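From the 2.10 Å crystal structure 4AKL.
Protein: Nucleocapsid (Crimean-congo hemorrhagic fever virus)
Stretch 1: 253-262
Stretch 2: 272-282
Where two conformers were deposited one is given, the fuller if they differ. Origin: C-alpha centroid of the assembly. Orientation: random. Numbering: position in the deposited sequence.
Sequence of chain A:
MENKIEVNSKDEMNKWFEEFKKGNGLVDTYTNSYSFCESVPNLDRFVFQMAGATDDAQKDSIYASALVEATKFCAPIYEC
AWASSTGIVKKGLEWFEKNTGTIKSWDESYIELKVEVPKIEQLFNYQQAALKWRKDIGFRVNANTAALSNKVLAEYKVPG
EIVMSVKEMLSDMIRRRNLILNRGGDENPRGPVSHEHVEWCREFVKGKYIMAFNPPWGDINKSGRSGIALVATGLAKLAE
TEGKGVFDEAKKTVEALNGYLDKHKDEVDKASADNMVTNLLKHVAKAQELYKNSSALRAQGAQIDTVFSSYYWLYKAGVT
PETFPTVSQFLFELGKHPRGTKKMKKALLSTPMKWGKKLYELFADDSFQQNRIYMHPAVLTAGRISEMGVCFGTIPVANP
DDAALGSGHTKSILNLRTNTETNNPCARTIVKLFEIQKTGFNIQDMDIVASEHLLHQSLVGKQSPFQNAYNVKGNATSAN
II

Stretch 1 (253-262) TVEALNGYLD
Stretch 2 (272-282) SADNMVTNLLK

The centre of this contact is Val 277, whose side chain sits as a knob in a hole formed by Val 254, Leu 257, Asn 258 and Leu 261. Its chi1 of 161° (t) places CG2 4.2 Å from Leu 257 CD2 and 3.8 Å from Leu 261 CD1, while its CG1 lies 4.3 Å from Val 254 CG1.

The hole follows from helical periodicity: its four residues are spaced i, i+3, i+4 and i+7 along one face. Both stretches are helical throughout, with phi/psi near -63/-42 and i to i-4 hydrogen bonds such as Leu 261 N to Leu 257 O (2.9 Å) and Leu 281 N to Val 277 O (3.1 Å). The axes run antiparallel at 174° and approach to 10.0 Å. Register is set by two CA-CA separations of 6.5 Å, Asn 258 to Val 277 and Leu 261 to Ala 273.

At one end, Val 254 (chi1 t) directs CG2 to 3.9 Å from Leu 280 CB and CG1 to 3.9 Å from Leu 281 CD2. The CA-to-CB bond of Leu 281 points sideways, but its mt rotamer brings the tip inward. Leu 257 (tp) packs CD2 3.8 Å from CD1 of Leu 280 (mt) and 4.3 Å from CG of Met 276 (ttm). Toward the other end, Leu 261 (mt) places CD1 3.7 Å from Ala 273 CB and 3.5 Å from Ala 273 O; the small alanine side chain accompanies this close backbone approach.

The polar edge contributes packing without pairing. Asn 258 (chi1 t, chi2 49°) starts sideways, yet its OD1 reaches 3.6 Å from Val 277 CG2, a carbon that cannot donate a conventional hydrogen bond. No hydrogen bond crosses the contact, whose 413 Å² of buried surface, summed over both sides, is mainly apolar. Farther out, Thr 278 (m) points away and satisfies its hydroxyl within its own helix, OG1 donating to Asp 274 O at 3.0 Å.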

ATOM      1  N   THR A 253      31.526  -3.692 -13.544  1.00 62.74           N
ATOM      2  CA  THR A 253      32.774  -2.977 -13.766  1.00 59.29           C
ATOM      3  C   THR A 253      33.856  -3.573 -12.911  1.00 56.73           C
ATOM      4  O   THR A 253      34.944  -3.741 -13.390  1.00 55.26           O
ATOM      5  CB  THR A 253      32.612  -1.483 -13.496  1.00 57.99           C
ATOM      6  OG1 THR A 253      31.864  -0.916 -14.570  1.00 60.25           O
ATOM      7  CG2 THR A 253      33.970  -0.764 -13.411  1.00 54.87           C
ATOM      8  N   VAL A 254      33.525  -3.899 -11.651  1.00 57.00           N
ATOM      9  CA  VAL A 254      34.470  -4.476 -10.694  1.00 55.32           C
ATOM     10  C   VAL A 254      34.855  -5.889 -11.119  1.00 56.78           C
ATOM     11  O   VAL A 254      36.011  -6.263 -10.963  1.00 55.47           O
ATOM     12  CB  VAL A 254      33.949  -4.447  -9.206  1.00 55.76           C
ATOM     13  CG1 VAL A 254      34.965  -5.055  -8.249  1.00 53.64           C
ATOM     14  CG2 VAL A 254      33.657  -3.018  -8.760  1.00 54.73           C
ATOM     15  N   GLU A 255      33.901  -6.646 -11.655  1.00 60.24           N
ATOM     16  CA  GLU A 255      34.157  -7.980 -12.186  1.00 62.43           C
ATOM     17  C   GLU A 255      35.051  -7.867 -13.403  1.00 61.51           C
ATOM     18  O   GLU A 255      35.918  -8.720 -13.619  1.00 61.28           O
ATOM     19  CB  GLU A 255      32.843  -8.716 -12.560  1.00 66.95           C
ATOM     20  CG  GLU A 255      31.916  -9.091 -11.355  1.00 70.37           C
ATOM     21  CD  GLU A 255      30.468  -9.498 -11.763  1.00 77.13           C
ATOM     22  OE1 GLU A 255      30.153  -9.564 -12.981  1.00 80.55           O
ATOM     23  OE2 GLU A 255      29.634  -9.757 -10.852  1.00 81.11           O
ATOM     24  N   ALA A 256      34.843  -6.810 -14.198  1.00 61.19           N
ATOM     25  CA  ALA A 256      35.704  -6.544 -15.350  1.00 60.86           C
ATOM     26  C   ALA A 256      37.148  -6.305 -14.885  1.00 57.61           C
ATOM     27  O   ALA A 256      38.101  -6.836 -15.483  1.00 58.07           O
ATOM     28  CB  ALA A 256      35.175  -5.365 -16.146  1.00 61.54           C
ATOM     29  N   LEU A 257      37.302  -5.531 -13.803  1.00 54.94           N
ATOM     30  CA  LEU A 257      38.617  -5.262 -13.193  1.00 52.06           C
ATOM     31  C   LEU A 257      39.310  -6.559 -12.754  1.00 52.39           C
ATOM     32  O   LEU A 257      40.510  -6.761 -12.969  1.00 51.47           O
ATOM     33  CB  LEU A 257      38.496  -4.331 -11.952  1.00 49.85           C
ATOM     34  CG  LEU A 257      39.788  -3.949 -11.218  1.00 48.27           C
ATOM     35  CD1 LEU A 257      40.628  -2.989 -12.097  1.00 45.18           C
ATOM     36  CD2 LEU A 257      39.586  -3.347  -9.805  1.00 47.05           C
ATOM     37  N   ASN A 258      38.552  -7.411 -12.098  1.00 54.25           N
ATOM     38  CA  ASN A 258      39.080  -8.664 -11.584  1.00 55.11           C
ATOM     39  C   ASN A 258      39.608  -9.564 -12.720  1.00 56.66           C
ATOM     40  O   ASN A 258      40.668 -10.186 -12.564  1.00 56.47           O
ATOM     41  CB  ASN A 258      38.023  -9.364 -10.739  1.00 57.20           C
ATOM     42  CG  ASN A 258      38.575 -10.527  -9.966  1.00 58.46           C
ATOM     43  OD1 ASN A 258      39.599 -10.416  -9.295  1.00 59.03           O
ATOM     44  ND2 ASN A 258      37.898 -11.657 -10.053  1.00 61.80           N
ATOM     45  N   GLY A 259      38.886  -9.623 -13.849  1.00 58.82           N
ATOM     46  CA  GLY A 259      39.384 -10.299 -15.071  1.00 60.83           C
ATOM     47  C   GLY A 259      40.728  -9.696 -15.519  1.00 59.14           C
ATOM     48  O   GLY A 259      41.704 -10.432 -15.813  1.00 59.81           O
ATOM     49  N   TYR A 260      40.786  -8.359 -15.537  1.00 56.76           N
ATOM     50  CA  TYR A 260      41.970  -7.634 -15.977  1.00 55.39           C
ATOM     51  C   TYR A 260      43.199  -7.922 -15.130  1.00 53.71           C
ATOM     52  O   TYR A 260      44.276  -8.172 -15.674  1.00 53.22           O
ATOM     53  CB  TYR A 260      41.737  -6.115 -15.985  1.00 53.56           C
ATOM     54  CG  TYR A 260      42.942  -5.346 -16.475  1.00 52.47           C
ATOM     55  CD1 TYR A 260      43.147  -5.120 -17.846  1.00 55.36           C
ATOM     56  CD2 TYR A 260      43.886  -4.850 -15.573  1.00 51.01           C
ATOM     57  CE1 TYR A 260      44.272  -4.415 -18.305  1.00 55.52           C
ATOM     58  CE2 TYR A 260      45.014  -4.153 -16.018  1.00 51.14           C
ATOM     59  CZ  TYR A 260      45.196  -3.937 -17.387  1.00 52.80           C
ATOM     60  OH  TYR A 260      46.293  -3.251 -17.812  1.00 54.09           O
ATOM     61  N   LEU A 261      43.023  -7.846 -13.803  1.00 52.45           N
ATOM     62  CA  LEU A 261      44.116  -8.081 -12.852  1.00 51.38           C
ATOM     63  C   LEU A 261      44.587  -9.543 -12.952  1.00 53.55           C
ATOM     64  O   LEU A 261      45.754  -9.837 -12.711  1.00 53.81           O
ATOM     65  CB  LEU A 261      43.678  -7.751 -11.411  1.00 49.98           C
ATOM     66  CG  LEU A 261      43.313  -6.285 -11.094  1.00 48.21           C
ATOM     67  CD1 LEU A 261      42.506  -6.176  -9.774  1.00 48.35           C
ATOM     68  CD2 LEU A 261      44.539  -5.372 -11.074  1.00 45.65           C
ATOM     69  N   ASP A 262      43.671 -10.437 -13.319  1.00 55.91           N
ATOM     70  CA  ASP A 262      43.979 -11.848 -13.473  1.00 58.63           C
ATOM     71  C   ASP A 262      44.703 -12.107 -14.796  1.00 60.35           C
ATOM     72  O   ASP A 262      45.619 -12.896 -14.821  1.00 61.76           O
ATOM     73  CB  ASP A 262      42.701 -12.697 -13.353  1.00 61.04           C
ATOM     74  CG  ASP A 262      42.970 -14.194 -13.498  1.00 64.75           C
ATOM     75  OD1 ASP A 262      44.032 -14.691 -13.043  1.00 65.88           O
ATOM     76  OD2 ASP A 262      42.118 -14.868 -14.084  1.00 68.86           O
ATOM     77  N   SER A 272      47.431  -6.669  -3.313  1.00 45.32           N
ATOM     78  CA  SER A 272      46.731  -5.378  -3.397  1.00 44.22           C
ATOM     79  C   SER A 272      45.646  -5.403  -4.489  1.00 43.02           C
ATOM     80  O   SER A 272      44.641  -4.737  -4.332  1.00 41.99           O
ATOM     81  CB  SER A 272      47.696  -4.181  -3.521  1.00 43.32           C
ATOM     82  OG  SER A 272      48.707  -4.403  -4.428  1.00 43.72           O
ATOM     83  N   ALA A 273      45.863  -6.183  -5.555  1.00 42.70           N
ATOM     84  CA  ALA A 273      44.852  -6.451  -6.575  1.00 42.91           C
ATOM     85  C   ALA A 273      43.626  -7.168  -6.008  1.00 44.62           C
ATOM     86  O   ALA A 273      42.524  -6.792  -6.367  1.00 45.35           O
ATOM     87  CB  ALA A 273      45.419  -7.283  -7.699  1.00 43.48           C
ATOM     88  N   ASP A 274      43.817  -8.188  -5.156  1.00 46.30           N
ATOM     89  CA  ASP A 274      42.681  -8.852  -4.477  1.00 48.76           C
ATOM     90  C   ASP A 274      41.990  -7.916  -3.473  1.00 49.10           C
ATOM     91  O   ASP A 274      40.773  -7.874  -3.424  1.00 49.68           O
ATOM     92  CB  ASP A 274      43.092 -10.142  -3.766  1.00 50.77           C
ATOM     93  CG  ASP A 274      43.503 -11.240  -4.717  1.00 51.73           C
ATOM     94  OD1 ASP A 274      43.187 -11.149  -5.913  1.00 51.59           O
ATOM     95  OD2 ASP A 274      44.165 -12.210  -4.254  1.00 54.33           O
ATOM     96  N   ASN A 275      42.772  -7.176  -2.685  1.00 49.02           N
ATOM     97  CA  ASN A 275      42.205  -6.227  -1.689  1.00 50.38           C
ATOM     98  C   ASN A 275      41.374  -5.115  -2.347  1.00 49.42           C
ATOM     99  O   ASN A 275      40.290  -4.772  -1.866  1.00 50.22           O
ATOM    100  CB  ASN A 275      43.292  -5.634  -0.758  1.00 50.50           C
ATOM    101  CG  ASN A 275      43.929  -6.710   0.189  1.00 53.53           C
ATOM    102  OD1 ASN A 275      43.352  -7.759   0.423  1.00 57.12           O
ATOM    103  ND2 ASN A 275      45.117  -6.428   0.712  1.00 52.89           N
ATOM    104  N   MET A 276      41.868  -4.581  -3.451  1.00 47.63           N
ATOM    105  CA  MET A 276      41.126  -3.552  -4.171  1.00 47.31           C
ATOM    106  C   MET A 276      39.792  -4.100  -4.676  1.00 48.39           C
ATOM    107  O   MET A 276      38.769  -3.423  -4.531  1.00 49.19           O
ATOM    108  CB  MET A 276      41.931  -2.983  -5.323  1.00 45.69           C
ATOM    109  CG  MET A 276      41.169  -1.890  -6.059  1.00 47.18           C
ATOM    110  SD  MET A 276      42.223  -0.950  -7.140  1.00 49.45           S
ATOM    111  CE  MET A 276      43.185   0.044  -6.002  1.00 44.96           C
ATOM    112  N   VAL A 277      39.799  -5.307  -5.261  1.00 48.61           N
ATOM    113  CA  VAL A 277      38.567  -5.899  -5.752  1.00 50.15           C
ATOM    114  C   VAL A 277      37.608  -6.119  -4.574  1.00 52.80           C
ATOM    115  O   VAL A 277      36.433  -5.689  -4.624  1.00 53.82           O
ATOM    116  CB  VAL A 277      38.787  -7.267  -6.482  1.00 51.35           C
ATOM    117  CG1 VAL A 277      37.451  -8.086  -6.555  1.00 52.73           C
ATOM    118  CG2 VAL A 277      39.404  -7.074  -7.866  1.00 48.62           C
ATOM    119  N   THR A 278      38.120  -6.783  -3.525  1.00 53.40           N
ATOM    120  CA  THR A 278      37.356  -7.009  -2.308  1.00 56.10           C
ATOM    121  C   THR A 278      36.762  -5.706  -1.804  1.00 56.32           C
ATOM    122  O   THR A 278      35.571  -5.654  -1.509  1.00 58.37           O
ATOM    123  CB  THR A 278      38.230  -7.659  -1.191  1.00 56.94           C
ATOM    124  OG1 THR A 278      38.667  -8.938  -1.630  1.00 56.37           O
ATOM    125  CG2 THR A 278      37.429  -7.839   0.132  1.00 60.75           C
ATOM    126  N   ASN A 279      37.591  -4.658  -1.728  1.00 54.23           N
ATOM    127  CA  ASN A 279      37.169  -3.379  -1.150  1.00 55.10           C
ATOM    128  C   ASN A 279      36.147  -2.608  -1.960  1.00 55.10           C
ATOM    129  O   ASN A 279      35.249  -1.972  -1.384  1.00 57.19           O
ATOM    130  CB  ASN A 279      38.376  -2.488  -0.862  1.00 53.70           C
ATOM    131  CG  ASN A 279      39.127  -2.916   0.370  1.00 55.53           C
ATOM    132  OD1 ASN A 279      38.589  -3.606   1.246  1.00 58.53           O
ATOM    133  ND2 ASN A 279      40.375  -2.496   0.458  1.00 54.28           N
ATOM    134  N   LEU A 280      36.273  -2.657  -3.282  1.00 53.24           N
ATOM    135  CA  LEU A 280      35.284  -2.046  -4.162  1.00 53.39           C
ATOM    136  C   LEU A 280      33.920  -2.703  -3.952  1.00 56.31           C
ATOM    137  O   LEU A 280      32.891  -2.002  -3.946  1.00 57.51           O
ATOM    138  CB  LEU A 280      35.716  -2.111  -5.633  1.00 51.49           C
ATOM    139  CG  LEU A 280      36.686  -0.996  -6.056  1.00 50.17           C
ATOM    140  CD1 LEU A 280      37.487  -1.324  -7.344  1.00 46.90           C
ATOM    141  CD2 LEU A 280      35.873   0.330  -6.195  1.00 51.40           C
ATOM    142  N   LEU A 281      33.901  -4.037  -3.762  1.00 57.47           N
ATOM    143  CA  LEU A 281      32.626  -4.755  -3.510  1.00 60.85           C
ATOM    144  C   LEU A 281      31.959  -4.353  -2.191  1.00 63.54           C
ATOM    145  O   LEU A 281      30.716  -4.249  -2.151  1.00 66.23           O
ATOM    146  CB  LEU A 281      32.799  -6.282  -3.591  1.00 61.99           C
ATOM    147  CG  LEU A 281      33.195  -6.783  -4.992  1.00 60.22           C
ATOM    148  CD1 LEU A 281      33.551  -8.284  -4.989  1.00 60.58           C
ATOM    149  CD2 LEU A 281      32.074  -6.472  -6.014  1.00 61.27           C
ATOM    150  N   LYS A 282      32.752  -4.134  -1.125  1.00 63.24           N
ATOM    151  CA  LYS A 282      32.212  -3.611   0.145  0.50 66.12           C
ATOM    152  C   LYS A 282      31.565  -2.262  -0.138  1.00 66.24           C
ATOM    153  O   LYS A 282      30.475  -1.981   0.317  1.00 69.52           O
ATOM    154  CB  LYS A 282      33.288  -3.408   1.229  0.50 65.73           C
ATOM    155  CG  LYS A 282      34.216  -4.568   1.508  0.50 65.22           C
ATOM    156  CD  LYS A 282      33.486  -5.795   1.942  0.50 67.98           C
ATOM    157  CE  LYS A 282      34.472  -6.916   2.304  0.50 67.44           C
ATOM    158  NZ  LYS A 282      33.936  -7.794   3.376  0.50 71.02           N
TER